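Local coordinates for CELL WALL surface anchor family protein (Streptococcus pneumoniae, PDB 2X9Z), which forms the repeating backbone subunit of the pneumococcal pilus, a surface fibre probably used in cell adhesion, at residues Thr180-Thr194 with Val206-Arg220. The protein carries 1 engineered substitution. Residues are numbered along the deposited sequence; the frame is centred on the assembly and turned at random. Where two conformers were deposited one is given.
Engineered in segment 180-194: Ala188 (natural residue Thr).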
loop_
_atom_site.group_PDB
_atom_site.type_symbol
_atom_site.label_atom_id
_atom_site.label_comp_id
_atom_site.label_asym_id
_atom_site.label_seq_id
_atom_site.Cartn_x
_atom_site.Cartn_y
_atom_site.Cartn_z
ATOM N N THR A 180 -12.854 -11.359 4.927
ATOM C CA THR A 180 -12.719 -11.785 3.541
ATOM C C THR A 180 -11.520 -11.092 2.902
ATOM O O THR A 180 -11.301 -9.899 3.103
ATOM C CB THR A 180 -14.004 -11.476 2.750
ATOM O OG1 THR A 180 -15.102 -12.172 3.354
ATOM C CG2 THR A 180 -13.876 -11.922 1.293
ATOM N N PHE A 181 -10.744 -11.848 2.128
ATOM C CA PHE A 181 -9.574 -11.309 1.444
ATOM C C PHE A 181 -9.617 -11.669 -0.026
ATOM O O PHE A 181 -9.970 -12.786 -0.386
ATOM C CB PHE A 181 -8.274 -11.884 2.018
ATOM C CG PHE A 181 -8.071 -11.589 3.471
ATOM C CD1 PHE A 181 -8.730 -12.329 4.443
ATOM C CD2 PHE A 181 -7.204 -10.580 3.876
ATOM C CE1 PHE A 181 -8.533 -12.060 5.792
ATOM C CE2 PHE A 181 -7.005 -10.306 5.222
ATOM C CZ PHE A 181 -7.675 -11.043 6.175
ATOM N N ASP A 182 -9.237 -10.725 -0.871
ATOM C CA ASP A 182 -9.021 -11.031 -2.270
ATOM C C ASP A 182 -7.537 -11.275 -2.488
ATOM O O ASP A 182 -6.700 -10.425 -2.165
ATOM C CB ASP A 182 -9.525 -9.886 -3.136
ATOM C CG ASP A 182 -11.032 -9.755 -3.082
ATOM O OD1 ASP A 182 -11.726 -10.738 -3.421
ATOM O OD2 ASP A 182 -11.526 -8.682 -2.689
ATOM N N LEU A 183 -7.206 -12.460 -2.986
ATOM C CA LEU A 183 -5.839 -12.738 -3.389
ATOM C C LEU A 183 -5.666 -12.206 -4.810
ATOM O O LEU A 183 -6.325 -12.663 -5.740
ATOM C CB LEU A 183 -5.535 -14.235 -3.314
ATOM C CG LEU A 183 -4.069 -14.603 -3.568
ATOM C CD1 LEU A 183 -3.165 -14.081 -2.461
ATOM C CD2 LEU A 183 -3.897 -16.108 -3.736
ATOM N N VAL A 184 -4.787 -11.220 -4.954
ATOM C CA VAL A 184 -4.607 -10.494 -6.204
ATOM C C VAL A 184 -3.200 -10.746 -6.724
ATOM O O VAL A 184 -2.243 -10.774 -5.951
ATOM C CB VAL A 184 -4.787 -8.975 -5.957
ATOM C CG1 VAL A 184 -4.682 -8.185 -7.256
ATOM C CG2 VAL A 184 -6.121 -8.699 -5.250
ATOM N N ASN A 185 -3.074 -10.946 -8.031
ATOM C CA ASN A 185 -1.765 -10.976 -8.666
ATOM C C ASN A 185 -1.157 -9.588 -8.492
ATOM O O ASN A 185 -1.712 -8.616 -8.995
ATOM C CB ASN A 185 -1.917 -11.327 -10.151
ATOM C CG ASN A 185 -0.589 -11.368 -10.890
ATOM O OD1 ASN A 185 0.293 -10.545 -10.664
ATOM N ND2 ASN A 185 -0.456 -12.319 -11.798
ATOM N N ALA A 186 -0.046 -9.486 -7.762
ATOM C CA ALA A 186 0.504 -8.182 -7.390
ATOM C C ALA A 186 1.104 -7.460 -8.588
ATOM O O ALA A 186 1.263 -6.244 -8.575
ATOM C CB ALA A 186 1.538 -8.332 -6.284
ATOM N N GLN A 187 1.426 -8.219 -9.629
ATOM C CA GLN A 187 2.077 -7.642 -10.797
ATOM C C GLN A 187 1.052 -7.158 -11.810
ATOM O O GLN A 187 1.181 -6.058 -12.343
ATOM C CB GLN A 187 3.054 -8.648 -11.414
ATOM C CG GLN A 187 4.102 -9.115 -10.406
ATOM C CD GLN A 187 4.918 -10.289 -10.889
ATOM O OE1 GLN A 187 4.943 -11.350 -10.254
ATOM N NE2 GLN A 187 5.595 -10.110 -12.012
ATOM N N ALA A 188 0.019 -7.964 -12.045
ATOM C CA ALA A 188 -0.948 -7.690 -13.106
ATOM C C ALA A 188 -2.246 -7.051 -12.619
ATOM O O ALA A 188 -2.908 -6.342 -13.375
ATOM C CB ALA A 188 -1.244 -8.961 -13.892
ATOM N N GLY A 189 -2.624 -7.321 -11.373
ATOM C CA GLY A 189 -3.739 -6.623 -10.748
ATOM C C GLY A 189 -5.080 -7.336 -10.678
ATOM O O GLY A 189 -6.042 -6.797 -10.126
ATOM N N LYS A 190 -5.155 -8.545 -11.219
ATOM C CA LYS A 190 -6.419 -9.278 -11.255
ATOM C C LYS A 190 -6.632 -10.184 -10.040
ATOM O O LYS A 190 -5.684 -10.738 -9.493
ATOM C CB LYS A 190 -6.504 -10.096 -12.544
ATOM C CG LYS A 190 -7.879 -10.676 -12.842
ATOM C CD LYS A 190 -7.922 -11.242 -14.252
ATOM C CE LYS A 190 -9.244 -11.929 -14.537
ATOM N NZ LYS A 190 -9.234 -12.544 -15.895
ATOM N N VAL A 191 -7.887 -10.336 -9.625
ATOM C CA VAL A 191 -8.218 -11.210 -8.501
ATOM C C VAL A 191 -8.145 -12.688 -8.903
ATOM O O VAL A 191 -8.820 -13.120 -9.842
ATOM C CB VAL A 191 -9.609 -10.889 -7.913
ATOM C CG1 VAL A 191 -9.927 -11.825 -6.754
ATOM C CG2 VAL A 191 -9.679 -9.434 -7.457
ATOM N N VAL A 192 -7.325 -13.454 -8.183
ATOM C CA VAL A 192 -7.152 -14.869 -8.507
ATOM C C VAL A 192 -7.956 -15.789 -7.599
ATOM O O VAL A 192 -8.372 -16.867 -8.022
ATOM C CB VAL A 192 -5.666 -15.300 -8.517
ATOM C CG1 VAL A 192 -4.910 -14.581 -9.629
ATOM C CG2 VAL A 192 -5.024 -15.055 -7.166
ATOM N N GLN A 193 -8.200 -15.365 -6.366
ATOM C CA GLN A 193 -9.028 -16.143 -5.452
ATOM C C GLN A 193 -9.580 -15.228 -4.377
ATOM O O GLN A 193 -8.987 -14.201 -4.066
ATOM C CB GLN A 193 -8.217 -17.273 -4.810
ATOM C CG GLN A 193 -9.053 -18.378 -4.170
ATOM C CD GLN A 193 -9.645 -19.341 -5.191
ATOM O OE1 GLN A 193 -9.339 -19.274 -6.387
ATOM N NE2 GLN A 193 -10.484 -20.253 -4.719
ATOM N N THR A 194 -10.732 -15.591 -3.840
ATOM C CA THR A 194 -11.297 -14.891 -2.701
ATOM C C THR A 194 -11.434 -15.909 -1.588
ATOM O O THR A 194 -11.985 -16.988 -1.803
ATOM C CB THR A 194 -12.666 -14.283 -3.042
ATOM O OG1 THR A 194 -12.500 -13.313 -4.086
ATOM C CG2 THR A 194 -13.281 -13.615 -1.819
ATOM N N VAL A 206 -4.353 -20.884 0.274
ATOM C CA VAL A 206 -4.708 -21.025 -1.128
ATOM C C VAL A 206 -3.702 -21.958 -1.799
ATOM O O VAL A 206 -2.496 -21.820 -1.608
ATOM C CB VAL A 206 -4.730 -19.665 -1.844
ATOM C CG1 VAL A 206 -5.042 -19.847 -3.323
ATOM C CG2 VAL A 206 -5.744 -18.735 -1.187
ATOM N N ASN A 207 -4.202 -22.922 -2.562
ATOM C CA ASN A 207 -3.333 -23.894 -3.208
ATOM C C ASN A 207 -3.269 -23.660 -4.715
ATOM O O ASN A 207 -4.067 -22.901 -5.262
ATOM C CB ASN A 207 -3.823 -25.319 -2.927
ATOM C CG ASN A 207 -4.364 -25.492 -1.513
ATOM O OD1 ASN A 207 -5.568 -25.665 -1.316
ATOM N ND2 ASN A 207 -3.475 -25.464 -0.526
ATOM N N GLY A 208 -2.309 -24.302 -5.376
ATOM C CA GLY A 208 -2.270 -24.337 -6.827
ATOM C C GLY A 208 -1.826 -23.054 -7.506
ATOM O O GLY A 208 -2.178 -22.808 -8.663
ATOM N N LEU A 209 -1.043 -22.249 -6.794
ATOM C CA LEU A 209 -0.566 -20.969 -7.308
ATOM C C LEU A 209 0.749 -21.118 -8.070
ATOM O O LEU A 209 1.397 -22.165 -8.016
ATOM C CB LEU A 209 -0.413 -19.960 -6.161
ATOM C CG LEU A 209 -1.707 -19.622 -5.419
ATOM C CD1 LEU A 209 -1.433 -18.898 -4.108
ATOM C CD2 LEU A 209 -2.616 -18.805 -6.324
ATOM N N ASP A 210 1.133 -20.068 -8.788
ATOM C CA ASP A 210 2.384 -20.065 -9.538
ATOM C C ASP A 210 3.519 -19.646 -8.612
ATOM O O ASP A 210 3.530 -18.528 -8.103
ATOM C CB ASP A 210 2.273 -19.119 -10.736
ATOM C CG ASP A 210 3.589 -18.940 -11.476
ATOM O OD1 ASP A 210 4.567 -19.655 -11.172
ATOM O OD2 ASP A 210 3.643 -18.073 -12.371
ATOM N N LYS A 211 4.470 -20.549 -8.391
ATOM C CA LYS A 211 5.537 -20.307 -7.425
ATOM C C LYS A 211 6.434 -19.135 -7.809
ATOM O O LYS A 211 7.188 -18.630 -6.976
ATOM C CB LYS A 211 6.375 -21.569 -7.216
ATOM N N ASN A 212 6.346 -18.702 -9.064
ATOM C CA ASN A 212 7.170 -17.600 -9.560
ATOM C C ASN A 212 6.416 -16.275 -9.668
ATOM O O ASN A 212 6.941 -15.296 -10.200
ATOM C CB ASN A 212 7.769 -17.961 -10.918
ATOM C CG ASN A 212 8.688 -19.159 -10.843
ATOM O OD1 ASN A 212 9.578 -19.216 -9.996
ATOM N ND2 ASN A 212 8.474 -20.127 -11.726
ATOM N N THR A 213 5.188 -16.246 -9.167
ATOM C CA THR A 213 4.373 -15.042 -9.236
ATOM C C THR A 213 4.190 -14.462 -7.835
ATOM O O THR A 213 4.010 -15.207 -6.872
ATOM C CB THR A 213 2.995 -15.344 -9.872
ATOM O OG1 THR A 213 3.181 -15.772 -11.226
ATOM C CG2 THR A 213 2.111 -14.112 -9.868
ATOM N N GLU A 214 4.259 -13.140 -7.713
ATOM C CA GLU A 214 3.967 -12.485 -6.439
ATOM C C GLU A 214 2.493 -12.156 -6.327
ATOM O O GLU A 214 1.903 -11.622 -7.265
ATOM C CB GLU A 214 4.784 -11.208 -6.295
ATOM C CG GLU A 214 6.237 -11.459 -6.018
ATOM C CD GLU A 214 6.988 -10.174 -5.792
ATOM O OE1 GLU A 214 7.290 -9.487 -6.783
ATOM O OE2 GLU A 214 7.258 -9.841 -4.626
ATOM N N TYR A 215 1.914 -12.469 -5.168
ATOM C CA TYR A 215 0.510 -12.201 -4.900
ATOM C C TYR A 215 0.373 -11.375 -3.632
ATOM O O TYR A 215 1.322 -11.227 -2.866
ATOM C CB TYR A 215 -0.263 -13.504 -4.690
ATOM C CG TYR A 215 -0.206 -14.491 -5.833
ATOM C CD1 TYR A 215 -1.201 -14.518 -6.801
ATOM C CD2 TYR A 215 0.824 -15.416 -5.923
ATOM C CE1 TYR A 215 -1.157 -15.430 -7.844
ATOM C CE2 TYR A 215 0.876 -16.332 -6.959
ATOM C CZ TYR A 215 -0.120 -16.337 -7.917
ATOM O OH TYR A 215 -0.076 -17.249 -8.944
ATOM N N LYS A 216 -0.821 -10.846 -3.408
ATOM C CA LYS A 216 -1.099 -10.109 -2.182
ATOM C C LYS A 216 -2.515 -10.438 -1.729
ATOM O O LYS A 216 -3.422 -10.524 -2.556
ATOM C CB LYS A 216 -0.941 -8.600 -2.411
ATOM C CG LYS A 216 -1.790 -8.034 -3.550
ATOM C CD LYS A 216 -1.501 -6.548 -3.827
ATOM C CE LYS A 216 -2.426 -6.004 -4.916
ATOM N NZ LYS A 216 -2.105 -4.605 -5.315
ATOM N N PHE A 217 -2.705 -10.639 -0.423
ATOM C CA PHE A 217 -4.050 -10.725 0.140
ATOM C C PHE A 217 -4.486 -9.306 0.486
ATOM O O PHE A 217 -3.853 -8.647 1.324
ATOM C CB PHE A 217 -4.095 -11.564 1.425
ATOM C CG PHE A 217 -3.951 -13.045 1.212
ATOM C CD1 PHE A 217 -5.019 -13.814 0.765
ATOM C CD2 PHE A 217 -2.756 -13.681 1.511
ATOM C CE1 PHE A 217 -4.887 -15.187 0.595
ATOM C CE2 PHE A 217 -2.617 -15.047 1.347
ATOM C CZ PHE A 217 -3.681 -15.802 0.885
ATOM N N VAL A 218 -5.564 -8.836 -0.134
ATOM C CA VAL A 218 -6.091 -7.514 0.176
ATOM C C VAL A 218 -7.355 -7.689 1.018
ATOM O O VAL A 218 -8.351 -8.240 0.552
ATOM C CB VAL A 218 -6.406 -6.706 -1.110
ATOM C CG1 VAL A 218 -6.801 -5.286 -0.761
ATOM C CG2 VAL A 218 -5.213 -6.719 -2.074
ATOM N N GLU A 219 -7.300 -7.243 2.267
ATOM C CA GLU A 219 -8.440 -7.378 3.163
ATOM C C GLU A 219 -9.599 -6.502 2.695
ATOM O O GLU A 219 -9.432 -5.296 2.489
ATOM C CB GLU A 219 -8.030 -6.984 4.579
ATOM C CG GLU A 219 -9.096 -7.214 5.633
ATOM C CD GLU A 219 -8.561 -6.988 7.028
ATOM O OE1 GLU A 219 -7.628 -7.719 7.430
ATOM O OE2 GLU A 219 -9.064 -6.086 7.728
ATOM N N ARG A 220 -10.768 -7.102 2.495
ATOM C CA ARG A 220 -11.958 -6.286 2.320
ATOM C C ARG A 220 -12.255 -5.568 3.640
ATOM O O ARG A 220 -12.208 -6.171 4.705
ATOM C CB ARG A 220 -13.139 -7.145 1.886
ATOM C CG ARG A 220 -12.949 -7.812 0.516
ATOM C CD ARG A 220 -14.209 -8.508 0.050
ATOM N NE ARG A 220 -13.979 -9.217 -1.203
ATOM C CZ ARG A 220 -14.899 -9.934 -1.833
ATOM N NH1 ARG A 220 -16.118 -10.036 -1.322
ATOM N NH2 ARG A 220 -14.598 -10.545 -2.971
HETATM O O HOH W 1 -13.523 -8.660 5.287
HETATM O O HOH W 2 -10.054 -6.790 -1.425
HETATM O O HOH W 3 -2.012 -5.719 -8.371
HETATM O O HOH W 4 0.447 -4.418 -6.560
HETATM O O HOH W 5 7.013 -12.710 -9.480
#
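Leu183 and Phe217 form a non-hydrogen-bonded pair between antiparallel strands 180-185 and 215-219, with Leu183 CD1 3.6 Å from the ring centroid of Phe217 and almost on the ring normal, a CH-pi contact. CG anti to the backbone N (chi1 -173°) and chi2 near 67° together set CD1 over one face of the ring, while CD2 reaches tip to tip toward Leu209 CD1, at 3.7 Å, and Val206. Branched and flat apolar groups suit this buried side.

The other side of the sheet is more polar. Arg220 crosses Asp182 at about a right angle in a side-on salt bridge, the two carboxylate oxygens matching two N-H groups: NH2 meets OD1 on the syn lone pair of OD1 at 2.9 Å, and NE meets OD2 on the syn side, 32° out of the carboxylate plane. The Thr180 methyl CG2 can lie on the flat guanidinium, and Thr194 OG1 donates to Asp182 OD1 at 2.8 Å, helping to fix the carboxylate. Lys216, long and extended, passes Val184 to a salt bridge with Glu255.

Backbone bonds pair Asp182 with Val218 and Val184 with Lys216. Beyond the strand end, Gln187 is long enough for OE1 to accept from Glu214 N at 3.2 Å, nearly straight (177°). Asn185 OD1 accepts from Gln187 N, an Asx turn, and from N of the engineered Ala188. Val192 and Gln193 opposite Leu183 form a classic beta bulge. Strands 191-197, 179-185 and 215-219 face the sheet containing strand 159-166, where Leu161 meets Phe181 and Phe217, consistent with a Cna-B-like beta sandwich.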